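Local coordinates for novel protein similar to vertebrate potassium voltage-gated channel, subfamily H (Eag-related) family (Danio rerio, PDB 3UKN) that probably forms, as a tetramer, the pore of a voltage-gated potassium channel, this chain being its C-linker and cyclic nucleotide-binding homology domain, at residues F108-G113 and A160-L165; I119-S124 and D169-S174; K141-G146 and D199-L204. All blocks are in the same frame, centred on the assembly; numbering follows the deposited sequence.

Contact 1. Residues F108-G113 and A160-L165; sequences FLIRQG and ANVKAL
The ring of Phe108 is held on both faces. On one lies the aliphatic stem of Lys163 in a CH-pi contact, CG of Lys163 standing 3.7 Å from the ring centroid and only 19° off the normal. On the opposite face NH1 of Arg111 sits 3.3 Å above the ring plane, over its centre. In the plane, the rim meets CB of Asn161 and the carbonyl O of Ile110. The lysine stem is extended as far as CD, so that CD continues over the same face, on its CE1-CZ side, and comes to 3.5 Å from Phe108 CZ.

Beside the ring, the Asn161 amide stands almost perpendicular to it, the planes 86° apart. Its OD1 takes the backbone N-H of Gln112 at 2.7 Å, a nearly straight bond (173°) whose donor nevertheless sits above the amide plane. Gln112, its CG anti to the backbone N, then runs in extended form past Ala160.

The backbone register slips by one here, a classic beta bulge: Val162 O is gripped by Leu109 N at 2.7 Å, nearly along the C=O axis, and by Ile110 N at 3.3 Å, on a lone pair. Val162 N returns a bond to Ile110 O at 2.9 Å, closing the hydrogen-bonded antiparallel pair. The bulge turns Leu109 toward Val162, beside which its side chain packs.

Strand 108-110 thus forms an outer strand of the four-stranded antiparallel sheet of the domain's beta roll, with 161-164 between it and strand 127-131. Leu109 and Ile110 rest on Tyr120 of strand 118-122 in the facing sheet, while weak hydrogen bonds join Arg111 to the carbonyls of Thr45 and Trp46, at and just past the end of helix 32-45.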
loop_
_atom_site.group_PDB
_atom_site.type_symbol
_atom_site.label_atom_id
_atom_site.label_comp_id
_atom_site.label_asym_id
_atom_site.label_seq_id
_atom_site.Cartn_x
_atom_site.Cartn_y
_atom_site.Cartn_z
ATOM N N PHE B 108 -9.410 15.276 8.448
ATOM C CA PHE B 108 -7.998 15.680 8.376
ATOM C C PHE B 108 -7.316 15.121 7.131
ATOM O O PHE B 108 -7.265 13.900 6.942
ATOM C CB PHE B 108 -7.219 15.211 9.619
ATOM C CG PHE B 108 -7.462 16.044 10.843
ATOM C CD1 PHE B 108 -6.561 17.042 11.210
ATOM C CD2 PHE B 108 -8.586 15.828 11.632
ATOM C CE1 PHE B 108 -6.783 17.816 12.337
ATOM C CE2 PHE B 108 -8.819 16.607 12.769
ATOM C CZ PHE B 108 -7.910 17.601 13.121
ATOM N N LEU B 109 -6.784 15.998 6.286
ATOM C CA LEU B 109 -5.954 15.550 5.169
ATOM C C LEU B 109 -4.596 15.175 5.727
ATOM O O LEU B 109 -4.036 14.136 5.383
ATOM C CB LEU B 109 -5.816 16.657 4.129
ATOM C CG LEU B 109 -4.848 16.365 2.989
ATOM C CD1 LEU B 109 -5.313 15.111 2.291
ATOM C CD2 LEU B 109 -4.804 17.532 2.022
ATOM N N ILE B 110 -4.105 16.017 6.639
ATOM C CA ILE B 110 -2.790 15.874 7.260
ATOM C C ILE B 110 -2.860 16.284 8.730
ATOM O O ILE B 110 -3.498 17.275 9.068
ATOM C CB ILE B 110 -1.778 16.778 6.543
ATOM C CG1 ILE B 110 -1.263 16.073 5.292
ATOM C CG2 ILE B 110 -0.630 17.162 7.470
ATOM C CD1 ILE B 110 -0.972 16.994 4.152
ATOM N N ARG B 111 -2.220 15.515 9.608
ATOM C CA ARG B 111 -2.164 15.880 11.023
ATOM C C ARG B 111 -0.771 16.380 11.346
ATOM O O ARG B 111 0.229 15.761 10.969
ATOM C CB ARG B 111 -2.502 14.695 11.923
ATOM C CG ARG B 111 -3.977 14.333 11.980
ATOM C CD ARG B 111 -4.254 13.237 13.027
ATOM N NE ARG B 111 -5.622 12.731 12.924
ATOM C CZ ARG B 111 -6.694 13.334 13.439
ATOM N NH1 ARG B 111 -6.574 14.469 14.120
ATOM N NH2 ARG B 111 -7.893 12.802 13.278
ATOM N N GLN B 112 -0.711 17.513 12.037
ATOM C CA GLN B 112 0.562 18.129 12.376
ATOM C C GLN B 112 1.483 17.110 13.054
ATOM O O GLN B 112 1.053 16.349 13.926
ATOM C CB GLN B 112 0.340 19.337 13.279
ATOM C CG GLN B 112 1.629 19.978 13.745
ATOM C CD GLN B 112 1.396 21.252 14.509
ATOM O OE1 GLN B 112 0.303 21.812 14.482
ATOM N NE2 GLN B 112 2.425 21.720 15.205
ATOM N N GLY B 113 2.740 17.081 12.625
ATOM C CA GLY B 113 3.715 16.164 13.184
ATOM C C GLY B 113 3.800 14.823 12.474
ATOM O O GLY B 113 4.772 14.086 12.654
ATOM N N ALA B 160 1.850 21.559 10.283
ATOM C CA ALA B 160 0.483 22.021 10.502
ATOM C C ALA B 160 -0.545 20.934 10.189
ATOM O O ALA B 160 -0.244 19.966 9.493
ATOM C CB ALA B 160 0.211 23.266 9.675
ATOM N N ASN B 161 -1.750 21.084 10.724
ATOM C CA ASN B 161 -2.867 20.250 10.308
ATOM C C ASN B 161 -3.485 20.848 9.042
ATOM O O ASN B 161 -3.502 22.083 8.879
ATOM C CB ASN B 161 -3.947 20.183 11.406
ATOM C CG ASN B 161 -3.386 19.836 12.773
ATOM O OD1 ASN B 161 -2.893 18.730 12.989
ATOM N ND2 ASN B 161 -3.475 20.774 13.710
ATOM N N VAL B 162 -3.978 19.995 8.146
ATOM C CA VAL B 162 -4.812 20.467 7.043
ATOM C C VAL B 162 -6.144 19.748 7.094
ATOM O O VAL B 162 -6.197 18.520 6.983
ATOM C CB VAL B 162 -4.217 20.207 5.631
ATOM C CG1 VAL B 162 -5.203 20.716 4.577
ATOM C CG2 VAL B 162 -2.850 20.871 5.450
ATOM N N LYS B 163 -7.217 20.514 7.241
ATOM C CA LYS B 163 -8.549 19.954 7.421
ATOM C C LYS B 163 -9.476 20.431 6.304
ATOM O O LYS B 163 -9.473 21.609 5.968
ATOM C CB LYS B 163 -9.119 20.418 8.759
ATOM C CG LYS B 163 -8.465 19.810 9.995
ATOM C CD LYS B 163 -9.070 20.387 11.270
ATOM C CE LYS B 163 -10.581 20.154 11.331
ATOM N NZ LYS B 163 -11.182 20.655 12.601
ATOM N N ALA B 164 -10.263 19.529 5.732
ATOM C CA ALA B 164 -11.274 19.932 4.766
ATOM C C ALA B 164 -12.259 20.847 5.461
ATOM O O ALA B 164 -12.575 20.653 6.635
ATOM C CB ALA B 164 -11.996 18.713 4.200
ATOM N N LEU B 165 -12.736 21.855 4.745
ATOM C CA LEU B 165 -13.766 22.745 5.268
ATOM C C LEU B 165 -15.098 22.388 4.643
ATOM O O LEU B 165 -16.138 22.443 5.295
ATOM C CB LEU B 165 -13.431 24.198 4.949
ATOM C CG LEU B 165 -12.443 24.854 5.899
ATOM C CD1 LEU B 165 -11.810 26.064 5.231
ATOM C CD2 LEU B 165 -13.171 25.234 7.179
#

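Contact 2. Residues I119-S124 and D169-S174; sequences IYFVCS and DLQYIS
Phe121 and Gln171 form the tightest hydrogen-bonded pair of these antiparallel strands: Phe121 N reaches Gln171 O at 2.7 Å, and Gln171 N reaches Phe121 O at 2.8 Å, the latter nearly straight (170°) and in the carbonyl plane. Two residues along, Ile119 N meets Ile173 O at 3.1 Å, with Ile173 N returning to Ile119 O at 3.2 Å. At the other end a classic beta bulge shifts the register by one. Asp169 O accepts from Cys123 N at 2.8 Å, nearly along the C=O axis, and from Ser124 N at 3.3 Å, on a lone pair; Asp169 N returns a bond to Ser124 O.

Outward from the backbone, Cys123 SG lies 3.4 Å from Gln171 CG and also touches the Phe121 ring at its edge, in plane. On the other face Tyr120 and Tyr172 run side by side, with CD1 of Tyr120 at 3.5 Å from Tyr172 CB and the ring planes at an oblique 42°. Tyr172 takes the crowded first torsion (chi1 68°), which leads its ring away from strand 118-122. Val122 CG2 and Leu170 CD2 extend the same apolar face.

Both strands lie inside the beta roll's five-stranded mixed sheet, flanked by 99-103 and 144-146. The buried polar ends are satisfied beyond them: Tyr120 OH by Asn49 OD1, Tyr172 OH by Asp53 N. Gln171 gives NE2 to Glu76 and receives Leu77 N at OE1, fixing which way its amide is turned.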
loop_
_atom_site.group_PDB
_atom_site.type_symbol
_atom_site.label_atom_id
_atom_site.label_comp_id
_atom_site.label_asym_id
_atom_site.label_seq_id
_atom_site.Cartn_x
_atom_site.Cartn_y
_atom_site.Cartn_z
ATOM N N ILE B 119 2.289 14.555 -2.016
ATOM C CA ILE B 119 1.853 15.917 -2.304
ATOM C C ILE B 119 0.433 15.823 -2.828
ATOM O O ILE B 119 0.084 14.858 -3.511
ATOM C CB ILE B 119 2.759 16.633 -3.329
ATOM C CG1 ILE B 119 2.725 15.931 -4.670
ATOM C CG2 ILE B 119 4.189 16.658 -2.844
ATOM C CD1 ILE B 119 3.711 16.533 -5.667
ATOM N N TYR B 120 -0.385 16.811 -2.485
ATOM C CA TYR B 120 -1.813 16.791 -2.797
ATOM C C TYR B 120 -2.213 18.008 -3.630
ATOM O O TYR B 120 -1.640 19.092 -3.498
ATOM C CB TYR B 120 -2.637 16.759 -1.504
ATOM C CG TYR B 120 -2.254 15.635 -0.593
ATOM C CD1 TYR B 120 -2.939 14.431 -0.629
ATOM C CD2 TYR B 120 -1.196 15.767 0.295
ATOM C CE1 TYR B 120 -2.586 13.379 0.205
ATOM C CE2 TYR B 120 -0.824 14.731 1.121
ATOM C CZ TYR B 120 -1.525 13.533 1.079
ATOM O OH TYR B 120 -1.156 12.483 1.903
ATOM N N PHE B 121 -3.206 17.820 -4.483
ATOM C CA PHE B 121 -3.685 18.892 -5.335
ATOM C C PHE B 121 -5.185 18.979 -5.111
ATOM O O PHE B 121 -5.873 17.970 -5.202
ATOM C CB PHE B 121 -3.352 18.569 -6.806
ATOM C CG PHE B 121 -3.919 19.565 -7.812
ATOM C CD1 PHE B 121 -3.175 20.663 -8.222
ATOM C CD2 PHE B 121 -5.174 19.376 -8.367
ATOM C CE1 PHE B 121 -3.686 21.582 -9.153
ATOM C CE2 PHE B 121 -5.687 20.279 -9.298
ATOM C CZ PHE B 121 -4.945 21.387 -9.690
ATOM N N VAL B 122 -5.689 20.173 -4.791
ATOM C CA VAL B 122 -7.138 20.384 -4.652
ATOM C C VAL B 122 -7.838 20.617 -6.005
ATOM O O VAL B 122 -7.638 21.657 -6.621
ATOM C CB VAL B 122 -7.435 21.595 -3.739
ATOM C CG1 VAL B 122 -8.904 21.619 -3.318
ATOM C CG2 VAL B 122 -6.541 21.568 -2.523
ATOM N N CYS B 123 -8.657 19.662 -6.460
ATOM C CA CYS B 123 -9.474 19.864 -7.678
ATOM C C CYS B 123 -10.771 20.613 -7.394
ATOM O O CYS B 123 -11.278 21.319 -8.250
ATOM C CB CYS B 123 -9.843 18.546 -8.373
ATOM S SG CYS B 123 -8.496 17.445 -8.753
ATOM N N SER B 124 -11.334 20.416 -6.211
ATOM C CA SER B 124 -12.477 21.212 -5.786
ATOM C C SER B 124 -12.591 21.182 -4.272
ATOM O O SER B 124 -11.990 20.335 -3.610
ATOM C CB SER B 124 -13.768 20.703 -6.419
ATOM O OG SER B 124 -13.910 19.321 -6.170
ATOM N N ASP B 169 -12.402 17.373 -3.407
ATOM C CA ASP B 169 -11.920 16.394 -4.363
ATOM C C ASP B 169 -10.422 16.608 -4.576
ATOM O O ASP B 169 -9.997 17.624 -5.132
ATOM C CB ASP B 169 -12.678 16.532 -5.676
ATOM C CG ASP B 169 -12.413 15.389 -6.621
ATOM O OD1 ASP B 169 -11.303 14.815 -6.573
ATOM O OD2 ASP B 169 -13.316 15.068 -7.420
ATOM N N LEU B 170 -9.626 15.643 -4.129
ATOM C CA LEU B 170 -8.184 15.771 -4.129
ATOM C C LEU B 170 -7.504 14.805 -5.089
ATOM O O LEU B 170 -7.985 13.700 -5.308
ATOM C CB LEU B 170 -7.667 15.511 -2.719
ATOM C CG LEU B 170 -8.239 16.424 -1.638
ATOM C CD1 LEU B 170 -7.918 15.861 -0.254
ATOM C CD2 LEU B 170 -7.662 17.810 -1.792
ATOM N N GLN B 171 -6.390 15.239 -5.665
ATOM C CA GLN B 171 -5.488 14.352 -6.384
ATOM C C GLN B 171 -4.171 14.347 -5.647
ATOM O O GLN B 171 -3.879 15.268 -4.887
ATOM C CB GLN B 171 -5.244 14.836 -7.812
ATOM C CG GLN B 171 -6.443 14.744 -8.698
ATOM C CD GLN B 171 -6.150 15.144 -10.124
ATOM O OE1 GLN B 171 -5.017 15.490 -10.477
ATOM N NE2 GLN B 171 -7.178 15.102 -10.957
ATOM N N TYR B 172 -3.351 13.333 -5.897
ATOM C CA TYR B 172 -2.084 13.238 -5.190
ATOM C C TYR B 172 -1.169 12.199 -5.807
ATOM O O TYR B 172 -1.613 11.315 -6.548
ATOM C CB TYR B 172 -2.325 12.936 -3.696
ATOM C CG TYR B 172 -2.900 11.559 -3.401
ATOM C CD1 TYR B 172 -2.060 10.460 -3.176
ATOM C CD2 TYR B 172 -4.284 11.356 -3.327
ATOM C CE1 TYR B 172 -2.594 9.176 -2.884
ATOM C CE2 TYR B 172 -4.821 10.074 -3.039
ATOM C CZ TYR B 172 -3.972 8.999 -2.828
ATOM O OH TYR B 172 -4.514 7.758 -2.544
ATOM N N ILE B 173 0.108 12.318 -5.475
ATOM C CA ILE B 173 1.139 11.375 -5.861
ATOM C C ILE B 173 1.996 11.114 -4.606
ATOM O O ILE B 173 2.399 12.060 -3.915
ATOM C CB ILE B 173 2.025 11.969 -6.935
ATOM C CG1 ILE B 173 1.180 12.447 -8.111
ATOM C CG2 ILE B 173 3.075 10.965 -7.388
ATOM C CD1 ILE B 173 2.002 12.906 -9.293
ATOM N N SER B 174 2.244 9.843 -4.299
ATOM C CA SER B 174 3.015 9.483 -3.122
ATOM C C SER B 174 4.428 9.948 -3.331
ATOM O O SER B 174 4.924 9.972 -4.466
ATOM C CB SER B 174 3.026 7.967 -2.929
ATOM O OG SER B 174 3.682 7.339 -4.020
#

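Contact 3. Residues K141-G146 and D199-L204; sequences KGDLIG and DLTYNL
Asp199 opens the contact through a water, which donates to Asp199 O at 3.0 Å and to Gly142 O at 2.9 Å, so two carbonyls that could not bond each other are bridged. Leu200, its CG anti to the backbone N (chi1 -161°), swings CD1 back across the gap to 3.6 Å from Gly146 N, covering the glycine where no side chain intervenes. Thr201 grips the backbone of Leu144 at two points. Its N donates to Leu144 O at 3.0 Å, in the carbonyl plane, while OG1 accepts from Leu144 N, also at 3.0 Å; its methyl CG2 lies against the Asp143 carboxylate, whose OD2 is bonded to Gly140 N.

From Tyr202 onward the chain pairs in parallel with strand 144-146, adding an outermost strand to the five-stranded mixed sheet of the roll. Position and sequence are consistent with the intrinsic ligand of KCNH channels, the short C-terminal strand that occupies the pocket where related domains bind cyclic nucleotide.

Tyr202 O receives Gly146 N at 3.3 Å in an almost straight bond (172°). The tyrosine side chain leads away from strand 144-146, its OH bonded to Asn159 OD1. Asn203 points to the other face, where ND2 finds Asp148 OD1, and its CA makes a C-H...O contact with Gly146 O. That same carbonyl accepts Leu204 N at 2.7 Å, nearly along the C=O axis, the shortest bond between the segments. The Leu204 side chain crosses that of Ile145 obliquely, CD1 touching Ile145 CG2 at 3.6 Å.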
loop_
_atom_site.group_PDB
_atom_site.type_symbol
_atom_site.label_atom_id
_atom_site.label_comp_id
_atom_site.label_asym_id
_atom_site.label_seq_id
_atom_site.Cartn_x
_atom_site.Cartn_y
_atom_site.Cartn_z
ATOM N N LYS B 141 -9.446 25.268 -5.035
ATOM C CA LYS B 141 -9.188 24.683 -6.346
ATOM C C LYS B 141 -7.904 25.187 -6.993
ATOM O O LYS B 141 -7.713 26.387 -7.175
ATOM C CB LYS B 141 -10.373 24.935 -7.282
ATOM C CG LYS B 141 -10.161 24.396 -8.690
ATOM C CD LYS B 141 -11.435 24.478 -9.509
ATOM C CE LYS B 141 -11.230 23.908 -10.899
ATOM N N GLY B 142 -7.033 24.259 -7.355
ATOM C CA GLY B 142 -5.789 24.600 -8.005
ATOM C C GLY B 142 -4.604 24.673 -7.059
ATOM O O GLY B 142 -3.461 24.761 -7.508
ATOM N N ASP B 143 -4.857 24.643 -5.752
ATOM C CA ASP B 143 -3.761 24.734 -4.797
ATOM C C ASP B 143 -2.986 23.412 -4.645
ATOM O O ASP B 143 -3.562 22.318 -4.619
ATOM C CB ASP B 143 -4.255 25.244 -3.432
ATOM C CG ASP B 143 -4.687 26.718 -3.464
ATOM O OD1 ASP B 143 -4.231 27.462 -4.351
ATOM O OD2 ASP B 143 -5.480 27.140 -2.598
ATOM N N LEU B 144 -1.670 23.534 -4.545
ATOM C CA LEU B 144 -0.794 22.396 -4.353
ATOM C C LEU B 144 -0.299 22.378 -2.912
ATOM O O LEU B 144 0.186 23.392 -2.406
ATOM C CB LEU B 144 0.394 22.489 -5.304
ATOM C CG LEU B 144 1.361 21.293 -5.339
ATOM C CD1 LEU B 144 0.729 20.081 -6.025
ATOM C CD2 LEU B 144 2.661 21.677 -6.040
ATOM N N ILE B 145 -0.425 21.229 -2.252
ATOM C CA ILE B 145 -0.012 21.078 -0.866
ATOM C C ILE B 145 1.125 20.067 -0.739
ATOM O O ILE B 145 1.024 18.942 -1.239
ATOM C CB ILE B 145 -1.175 20.595 0.005
ATOM C CG1 ILE B 145 -2.385 21.516 -0.172
ATOM C CG2 ILE B 145 -0.761 20.534 1.481
ATOM C CD1 ILE B 145 -3.689 20.890 0.314
ATOM N N GLY B 146 2.205 20.460 -0.059
ATOM C CA GLY B 146 3.347 19.582 0.072
ATOM C C GLY B 146 4.519 20.166 0.828
ATOM O O GLY B 146 4.365 20.843 1.848
ATOM N N ASP B 199 4.871 26.834 -7.366
ATOM C CA ASP B 199 3.504 26.321 -7.462
ATOM C C ASP B 199 2.961 25.833 -6.121
ATOM O O ASP B 199 1.764 25.559 -5.997
ATOM C CB ASP B 199 3.426 25.210 -8.505
ATOM C CG ASP B 199 3.562 25.739 -9.927
ATOM O OD1 ASP B 199 2.992 26.805 -10.227
ATOM O OD2 ASP B 199 4.256 25.101 -10.739
ATOM N N LEU B 200 3.847 25.742 -5.126
ATOM C CA LEU B 200 3.510 25.259 -3.785
ATOM C C LEU B 200 2.748 26.323 -2.990
ATOM O O LEU B 200 3.306 27.340 -2.562
ATOM C CB LEU B 200 4.797 24.879 -3.064
ATOM C CG LEU B 200 4.780 23.956 -1.850
ATOM C CD1 LEU B 200 4.102 22.619 -2.153
ATOM C CD2 LEU B 200 6.216 23.737 -1.399
ATOM N N THR B 201 1.460 26.082 -2.795
ATOM C CA THR B 201 0.598 27.024 -2.082
ATOM C C THR B 201 0.935 26.993 -0.598
ATOM O O THR B 201 1.139 28.030 0.038
ATOM C CB THR B 201 -0.879 26.654 -2.276
ATOM O OG1 THR B 201 -1.121 26.354 -3.655
ATOM C CG2 THR B 201 -1.773 27.788 -1.846
ATOM N N TYR B 202 1.013 25.801 -0.028
ATOM C CA TYR B 202 1.452 25.708 1.350
ATOM C C TYR B 202 2.510 24.631 1.541
ATOM O O TYR B 202 2.374 23.519 1.042
ATOM C CB TYR B 202 0.281 25.508 2.325
ATOM C CG TYR B 202 0.733 25.630 3.773
ATOM C CD1 TYR B 202 0.818 26.876 4.400
ATOM C CD2 TYR B 202 1.108 24.500 4.503
ATOM C CE1 TYR B 202 1.250 26.987 5.709
ATOM C CE2 TYR B 202 1.540 24.600 5.816
ATOM C CZ TYR B 202 1.614 25.841 6.415
ATOM O OH TYR B 202 2.046 25.924 7.726
ATOM N N ASN B 203 3.540 24.977 2.307
ATOM C CA ASN B 203 4.699 24.126 2.548
ATOM C C ASN B 203 4.687 23.599 3.991
ATOM O O ASN B 203 4.816 24.355 4.948
ATOM C CB ASN B 203 5.979 24.935 2.275
ATOM C CG ASN B 203 7.247 24.144 2.525
ATOM O OD1 ASN B 203 7.230 23.088 3.151
ATOM N ND2 ASN B 203 8.354 24.655 2.028
ATOM N N LEU B 204 4.559 22.287 4.134
ATOM C CA LEU B 204 4.403 21.664 5.436
ATOM C C LEU B 204 5.710 21.339 6.152
ATOM O O LEU B 204 5.690 20.791 7.253
ATOM C CB LEU B 204 3.549 20.403 5.280
ATOM C CG LEU B 204 2.103 20.758 4.899
ATOM C CD1 LEU B 204 1.376 19.596 4.282
ATOM C CD2 LEU B 204 1.363 21.271 6.127
HETATM O O HOH W 1 -0.791 25.914 -7.450
#

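From the N terminus, the three contacts open in order, at 108-113, 119-124 and 141-146, and close in the same order, at 160-165, 169-174 and 199-204. Every pair of loops therefore crosses and none nests. Contact 1 closes the first loop in the four-stranded antiparallel sheet; contacts 2 and 3 close theirs in the mixed sheet, where strands 118-122 and 144-146 are neighbours, joined by a probable hydrogen bond from Ile145 N to Tyr120 O. Between the sheets, Leu109 packs on Leu170, and Ile110 meets both Tyr120 and Leu204. The last loop takes in helix 175-184 and helix 186-199, which runs up to the closing segment, so contact 3 returns the C-terminal strand to the roll.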